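PDB 4EKX: 14L protein, which probably binds host interleukin-18 through a single immunoglobulin-like domain, as poxviral interleukin-18-binding proteins do, keeping the cytokine from its receptor. Local coordinates for residues 18-24 / 72-78; 33-39 / 88-94. The protein carries 2 engineered substitutions. One frame throughout, in Å; residues are numbered along the deposited sequence.

Contact 1 (18-24 / 72-78)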
loop_
_atom_site.group_PDB
_atom_site.type_symbol
_atom_site.label_atom_id
_atom_site.label_comp_id
_atom_site.label_asym_id
_atom_site.label_seq_id
_atom_site.Cartn_x
_atom_site.Cartn_y
_atom_site.Cartn_z
ATOM N N LYS D 18 4.695 5.395 15.429
ATOM C CA LYS D 18 5.402 5.291 14.161
ATOM C C LYS D 18 4.518 5.854 13.063
ATOM O O LYS D 18 3.497 5.270 12.731
ATOM C CB LYS D 18 5.736 3.835 13.865
ATOM C CG LYS D 18 6.373 3.594 12.511
ATOM C CD LYS D 18 6.946 2.195 12.433
ATOM C CE LYS D 18 7.300 1.817 11.010
ATOM N NZ LYS D 18 7.609 0.367 10.888
ATOM N N VAL D 19 4.903 6.998 12.516
ATOM C CA VAL D 19 4.092 7.685 11.504
ATOM C C VAL D 19 4.691 7.484 10.118
ATOM O O VAL D 19 5.873 7.713 9.911
ATOM C CB VAL D 19 3.988 9.207 11.806
ATOM C CG1 VAL D 19 3.557 9.994 10.579
ATOM C CG2 VAL D 19 3.026 9.451 12.985
ATOM N N VAL D 20 3.867 7.053 9.166
ATOM C CA VAL D 20 4.353 6.835 7.807
ATOM C C VAL D 20 3.629 7.749 6.832
ATOM O O VAL D 20 2.399 7.780 6.813
ATOM C CB VAL D 20 4.116 5.381 7.349
ATOM C CG1 VAL D 20 4.613 5.190 5.911
ATOM C CG2 VAL D 20 4.801 4.406 8.297
ATOM N N LEU D 21 4.402 8.508 6.056
ATOM C CA LEU D 21 3.863 9.307 4.962
ATOM C C LEU D 21 4.250 8.612 3.684
ATOM O O LEU D 21 5.401 8.203 3.521
ATOM C CB LEU D 21 4.449 10.718 4.960
ATOM C CG LEU D 21 4.579 11.368 6.356
ATOM C CD1 LEU D 21 5.073 12.801 6.215
ATOM C CD2 LEU D 21 3.253 11.320 7.112
ATOM N N GLU D 22 3.289 8.488 2.777
ATOM C CA GLU D 22 3.518 7.793 1.521
ATOM C C GLU D 22 3.517 8.795 0.393
ATOM O O GLU D 22 2.515 9.468 0.140
ATOM C CB GLU D 22 2.415 6.762 1.276
ATOM C CG GLU D 22 2.181 5.834 2.469
ATOM C CD GLU D 22 0.830 5.129 2.396
ATOM O OE1 GLU D 22 -0.045 5.603 1.647
ATOM O OE2 GLU D 22 0.647 4.120 3.113
ATOM N N CYS D 23 4.649 8.893 -0.286
ATOM C CA CYS D 23 4.696 9.731 -1.463
ATOM C C CYS D 23 4.730 8.880 -2.723
ATOM O O CYS D 23 5.568 7.991 -2.861
ATOM C CB CYS D 23 5.890 10.667 -1.417
ATOM S SG CYS D 23 5.948 11.681 -2.963
ATOM N N ARG D 24 3.798 9.151 -3.630
ATOM C CA ARG D 24 3.737 8.450 -4.903
ATOM C C ARG D 24 3.782 9.457 -6.029
ATOM O O ARG D 24 3.093 10.478 -5.992
ATOM C CB ARG D 24 2.446 7.629 -5.017
ATOM C CG ARG D 24 2.321 6.519 -3.980
ATOM C CD ARG D 24 0.985 5.818 -4.113
ATOM N NE ARG D 24 0.832 4.712 -3.171
ATOM C CZ ARG D 24 0.298 4.830 -1.959
ATOM N NH1 ARG D 24 -0.152 6.007 -1.530
ATOM N NH2 ARG D 24 0.190 3.759 -1.183
ATOM N N ARG D 72 7.601 5.470 -5.698
ATOM C CA ARG D 72 7.102 5.658 -4.336
ATOM C C ARG D 72 8.246 5.851 -3.340
ATOM O O ARG D 72 9.276 5.185 -3.429
ATOM C CB ARG D 72 6.250 4.458 -3.909
ATOM C CG ARG D 72 5.647 4.598 -2.508
ATOM C CD ARG D 72 4.690 3.455 -2.194
ATOM N NE ARG D 72 4.317 3.441 -0.779
ATOM C CZ ARG D 72 3.428 2.611 -0.248
ATOM N NH1 ARG D 72 2.790 1.731 -1.012
ATOM N NH2 ARG D 72 3.168 2.667 1.053
ATOM N N ALA D 73 8.055 6.771 -2.401
ATOM C CA ALA D 73 8.975 6.890 -1.278
ATOM C C ALA D 73 8.164 7.107 -0.022
ATOM O O ALA D 73 7.356 8.035 0.037
ATOM C CB ALA D 73 9.962 8.041 -1.491
ATOM N N ASP D 74 8.374 6.257 0.977
ATOM C CA ASP D 74 7.736 6.470 2.276
ATOM C C ASP D 74 8.711 7.168 3.232
ATOM O O ASP D 74 9.922 6.883 3.243
ATOM C CB ASP D 74 7.253 5.156 2.901
ATOM C CG ASP D 74 6.102 4.509 2.128
ATOM O OD1 ASP D 74 5.537 5.143 1.209
ATOM O OD2 ASP D 74 5.757 3.356 2.460
ATOM N N LEU D 75 8.168 8.075 4.035
ATOM C CA LEU D 75 8.949 8.740 5.070
ATOM C C LEU D 75 8.387 8.294 6.419
ATOM O O LEU D 75 7.179 8.387 6.666
ATOM C CB LEU D 75 8.872 10.258 4.904
ATOM C CG LEU D 75 9.726 11.098 5.865
ATOM C CD1 LEU D 75 11.220 10.914 5.580
ATOM C CD2 LEU D 75 9.335 12.567 5.752
ATOM N N ILE D 76 9.263 7.773 7.269
ATOM C CA ILE D 76 8.841 7.203 8.541
ATOM C C ILE D 76 9.382 8.073 9.661
ATOM O O ILE D 76 10.586 8.330 9.724
ATOM C CB ILE D 76 9.352 5.753 8.734
ATOM C CG1 ILE D 76 8.842 4.843 7.620
ATOM C CG2 ILE D 76 8.929 5.201 10.097
ATOM C CD1 ILE D 76 9.776 4.739 6.454
ATOM N N LEU D 77 8.479 8.541 10.517
ATOM C CA LEU D 77 8.843 9.397 11.639
ATOM C C LEU D 77 8.671 8.619 12.924
ATOM O O LEU D 77 7.628 7.996 13.159
ATOM C CB LEU D 77 7.948 10.638 11.705
ATOM C CG LEU D 77 8.193 11.768 10.704
ATOM C CD1 LEU D 77 7.931 11.293 9.287
ATOM C CD2 LEU D 77 7.313 12.964 11.041
ATOM N N THR D 78 9.704 8.662 13.755
ATOM C CA THR D 78 9.674 8.054 15.071
ATOM C C THR D 78 10.205 9.055 16.086
ATOM O O THR D 78 10.847 10.046 15.719
ATOM C CB THR D 78 10.539 6.786 15.126
ATOM O OG1 THR D 78 11.834 7.064 14.571
ATOM C CG2 THR D 78 9.878 5.659 14.351
HETATM O O HOH W 1 2.034 1.940 -4.166
#

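Contact 2 (33-39 / 88-94)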
loop_
_atom_site.group_PDB
_atom_site.type_symbol
_atom_site.label_atom_id
_atom_site.label_comp_id
_atom_site.label_asym_id
_atom_site.label_seq_id
_atom_site.Cartn_x
_atom_site.Cartn_y
_atom_site.Cartn_z
ATOM N N SER D 33 11.889 8.138 -13.753
ATOM C CA SER D 33 11.125 8.946 -12.817
ATOM C C SER D 33 11.281 8.389 -11.427
ATOM O O SER D 33 11.366 7.183 -11.234
ATOM C CB SER D 33 9.645 9.000 -13.198
ATOM O OG SER D 33 9.116 7.696 -13.294
ATOM N N TYR D 34 11.350 9.282 -10.459
ATOM C CA TYR D 34 11.509 8.839 -9.090
ATOM C C TYR D 34 11.014 9.911 -8.145
ATOM O O TYR D 34 10.906 11.068 -8.530
ATOM C CB TYR D 34 12.971 8.441 -8.807
ATOM C CG TYR D 34 14.056 9.383 -9.300
ATOM C CD1 TYR D 34 14.459 9.384 -10.634
ATOM C CD2 TYR D 34 14.738 10.228 -8.409
ATOM C CE1 TYR D 34 15.471 10.222 -11.071
ATOM C CE2 TYR D 34 15.751 11.065 -8.842
ATOM C CZ TYR D 34 16.113 11.064 -10.171
ATOM O OH TYR D 34 17.125 11.895 -10.598
ATOM N N VAL D 35 10.694 9.514 -6.915
ATOM C CA VAL D 35 10.307 10.464 -5.881
ATOM C C VAL D 35 11.177 10.296 -4.637
ATOM O O VAL D 35 11.737 9.230 -4.384
ATOM C CB VAL D 35 8.817 10.336 -5.489
ATOM C CG1 VAL D 35 7.907 10.697 -6.678
ATOM C CG2 VAL D 35 8.510 8.925 -4.976
ATOM N N TYR D 36 11.314 11.373 -3.877
ATOM C CA TYR D 36 12.010 11.299 -2.587
ATOM C C TYR D 36 11.666 12.506 -1.757
ATOM O O TYR D 36 11.061 13.468 -2.245
ATOM C CB TYR D 36 13.523 11.243 -2.774
ATOM C CG TYR D 36 14.069 12.431 -3.527
ATOM C CD1 TYR D 36 14.065 12.455 -4.931
ATOM C CD2 TYR D 36 14.595 13.533 -2.846
ATOM C CE1 TYR D 36 14.572 13.545 -5.629
ATOM C CE2 TYR D 36 15.094 14.627 -3.543
ATOM C CZ TYR D 36 15.082 14.628 -4.936
ATOM O OH TYR D 36 15.578 15.700 -5.651
ATOM N N TRP D 37 12.086 12.460 -0.498
ATOM C CA TRP D 37 11.717 13.480 0.458
ATOM C C TRP D 37 12.831 14.508 0.704
ATOM O O TRP D 37 14.024 14.188 0.639
ATOM C CB TRP D 37 11.310 12.806 1.778
ATOM C CG TRP D 37 9.982 12.072 1.671
ATOM C CD1 TRP D 37 9.778 10.773 1.283
ATOM C CD2 TRP D 37 8.695 12.622 1.929
ATOM N NE1 TRP D 37 8.424 10.478 1.296
ATOM C CE2 TRP D 37 7.739 11.600 1.685
ATOM C CE3 TRP D 37 8.246 13.883 2.343
ATOM C CZ2 TRP D 37 6.373 11.796 1.880
ATOM C CZ3 TRP D 37 6.886 14.081 2.516
ATOM C CH2 TRP D 37 5.964 13.040 2.281
ATOM N N ILE D 38 12.408 15.747 0.961
ATOM C CA ILE D 38 13.287 16.814 1.432
ATOM C C ILE D 38 12.672 17.354 2.719
ATOM O O ILE D 38 11.480 17.683 2.761
ATOM C CB ILE D 38 13.429 17.947 0.395
ATOM C CG1 ILE D 38 14.110 17.414 -0.877
ATOM C CG2 ILE D 38 14.216 19.129 0.997
ATOM C CD1 ILE D 38 14.297 18.461 -1.998
ATOM N N ILE D 39 13.491 17.406 3.765
ATOM C CA ILE D 39 13.054 17.830 5.096
ATOM C C ILE D 39 13.439 19.287 5.266
ATOM O O ILE D 39 14.625 19.637 5.248
ATOM C CB ILE D 39 13.729 16.994 6.191
ATOM C CG1 ILE D 39 13.625 15.501 5.878
ATOM C CG2 ILE D 39 13.127 17.301 7.568
ATOM C CD1 ILE D 39 12.191 15.014 5.628
ATOM N N LYS D 88 8.018 21.588 7.577
ATOM C CA LYS D 88 7.502 21.455 6.213
ATOM C C LYS D 88 8.199 20.303 5.498
ATOM O O LYS D 88 9.394 20.367 5.216
ATOM C CB LYS D 88 7.673 22.756 5.419
ATOM C CG LYS D 88 7.060 22.699 4.010
ATOM C CD LYS D 88 7.183 24.043 3.317
ATOM C CE LYS D 88 6.695 23.976 1.882
ATOM N NZ LYS D 88 6.849 25.282 1.191
ATOM N N LEU D 89 7.437 19.254 5.188
ATOM C CA LEU D 89 7.993 18.059 4.571
ATOM C C LEU D 89 7.589 17.993 3.095
ATOM O O LEU D 89 6.405 18.017 2.762
ATOM C CB LEU D 89 7.516 16.807 5.313
ATOM C CG LEU D 89 7.711 16.839 6.840
ATOM C CD1 LEU D 89 7.044 15.631 7.495
ATOM C CD2 LEU D 89 9.183 16.894 7.205
ATOM N N THR D 90 8.576 17.916 2.217
ATOM C CA THR D 90 8.305 17.972 0.783
ATOM C C THR D 90 8.620 16.665 0.075
ATOM O O THR D 90 9.688 16.091 0.269
ATOM C CB THR D 90 9.123 19.101 0.126
ATOM O OG1 THR D 90 8.740 20.356 0.698
ATOM C CG2 THR D 90 8.900 19.136 -1.391
ATOM N N CYS D 91 7.687 16.186 -0.744
ATOM C CA CYS D 91 8.025 15.110 -1.676
ATOM C C CYS D 91 8.195 15.636 -3.100
ATOM O O CYS D 91 7.389 16.422 -3.590
ATOM C CB CYS D 91 7.038 13.944 -1.646
ATOM S SG CYS D 91 7.689 12.554 -2.652
ATOM N N VAL D 92 9.261 15.188 -3.749
ATOM C CA VAL D 92 9.651 15.713 -5.048
ATOM C C VAL D 92 9.560 14.610 -6.083
ATOM O O VAL D 92 10.026 13.499 -5.848
ATOM C CB VAL D 92 11.097 16.234 -5.032
ATOM C CG1 VAL D 92 11.454 16.908 -6.380
ATOM C CG2 VAL D 92 11.306 17.189 -3.860
ATOM N N LEU D 93 8.960 14.926 -7.225
ATOM C CA LEU D 93 9.025 14.050 -8.388
ATOM C C LEU D 93 10.106 14.551 -9.332
ATOM O O LEU D 93 10.088 15.706 -9.751
ATOM C CB LEU D 93 7.681 14.012 -9.125
ATOM C CG LEU D 93 7.755 13.393 -10.532
ATOM C CD1 LEU D 93 8.017 11.896 -10.454
ATOM C CD2 LEU D 93 6.478 13.674 -11.328
ATOM N N ILE D 94 11.050 13.675 -9.650
ATOM C CA ILE D 94 12.085 13.980 -10.633
ATOM C C ILE D 94 11.879 13.115 -11.862
ATOM O O ILE D 94 11.674 11.919 -11.747
ATOM C CB ILE D 94 13.505 13.721 -10.066
ATOM C CG1 ILE D 94 13.766 14.617 -8.858
ATOM C CG2 ILE D 94 14.563 13.974 -11.142
ATOM C CD1 ILE D 94 13.699 16.095 -9.163
#

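Contact 1 (18-24 / 72-78)
Arg24 and Arg72 extend side by side from neighbouring antiparallel strands, and the NH2 of Arg24 comes over the rim of one face of the Arg72 guanidinium, the planes turned 54° from each other. Arg24 NH2 sits 3.3 Å from Arg72 NH1, a closeness of two cations that the neighbouring carboxylates of Glu22 and Asp74 probably offset. Asp74 takes Arg72 at its edge: Arg72 NE reaches Asp74 OD1 at 2.9 Å on the syn side and within the guanidinium plane. An Arg72 chain extended from CG to NE, with CG anti to the backbone N (chi1 -178°), lays this edge along its own strand toward Asp74, whose OD2 also receives Tyr59. Glu22 lies alongside, its OE2 making a longer salt bridge of 3.6 Å to Arg72 NH2. Its OE1 is met from above the carboxylate plane by Arg24 NH1 at 3.2 Å, while OE2 pairs with Arg24 of the second subunit. A water joins Arg24 NE to Arg72 NH1.

Farther along this face the chemistry turns apolar. Val20 CG2 packs on Ile76 CG1 at 4.1 Å, and the aliphatic part of Lys18 runs beside Ile76, so that its CG and CE lie against Ile76 CG2. The other face carries Val19, Leu21, Cys23, Ala73, Leu75 and Leu77, compact or branched residues suited to the sandwich interior; Leu21 CD1 approaches Leu75 CD2 to 4.3 Å. Six backbone hydrogen bonds, such as Leu21 N to Leu75 O at 2.8 Å, fix the register. The two partly exposed arginines thus probably balance the buried carboxylates of Glu22 and Asp74, and reciprocal Glu22–Arg24 bridges carry the network into the subunit interface.

Contact 2 (33-39 / 88-94)
The core of an immunoglobulin-like sandwich, where a tryptophan packs against the disulfide that joins the two sheets, is represented here by Trp37 and Cys91 on antiparallel strands 34-39 and 89-94. Cys91 CB stands over the centre of the six-membered ring of Trp37, 3.9 Å from the centroid and only 1° off the normal, and its SG lies over the five-membered ring. With SG anti to the backbone N (chi1 -171°), the sulfur is directed past the indole to its disulfide partner, Cys23. Leu89 CB touches Trp37 CZ3 at 4.0 Å, and Val35 CB packs on Cys91 SG at 3.8 Å, so that apolar groups flank both the ring and the sulfur. The one polar edge of the indole, NE1, is satisfied by the backbone oxygen of Ala73.

Tyr34, Tyr36, Ile38, Val92 and Ile94 line the opposite face of the sheet. Ile94 touches both tyrosines and meets them differently: its CB lies over the Tyr34 ring, 3.9 Å from the centroid, whereas its CG1 abuts the edge of Tyr36, 3.5 Å from CE1. Both tyrosines hold CG between backbone N and carbonyl carbon (chi1 46° in Tyr34), which lays their rings across the neighbouring strand. Ile38 CD1 extends the apolar patch onto Val92 CG2 at 3.7 Å. Backbone bonds such as Ile94 N to Tyr34 O, 2.8 Å, keep the strands in register. Because both tyrosine hydroxyls hydrogen-bond backbone of the bound partner protein, the aliphatic packing on their rings probably helps to hold the hydroxyls in place on a recognition surface that combines apolar contact with hydrogen bonding.

Overall arrangement
Contacts 1 and 2 are the central strand pairs of the two sheets of one sandwich, their centres about 11 Å apart. The Cys23–Cys91 disulfide, SG to SG 2.0 Å, joins them covalently, and a probable hydrogen bond from Trp37 NE1 to Ala73 O at 2.9 Å ties the second contact to the backbone of the first. Val35 CG2 fills in beside it, 3.4 Å from Ala73 N. Along the chain the segments alternate, so neither sheet is built from consecutive strands alone. Their outward faces serve different partners: the charged end of contact 1 meets a second copy of the protein, while the tyrosine face of contact 2 meets another protein, presumably interleukin-18.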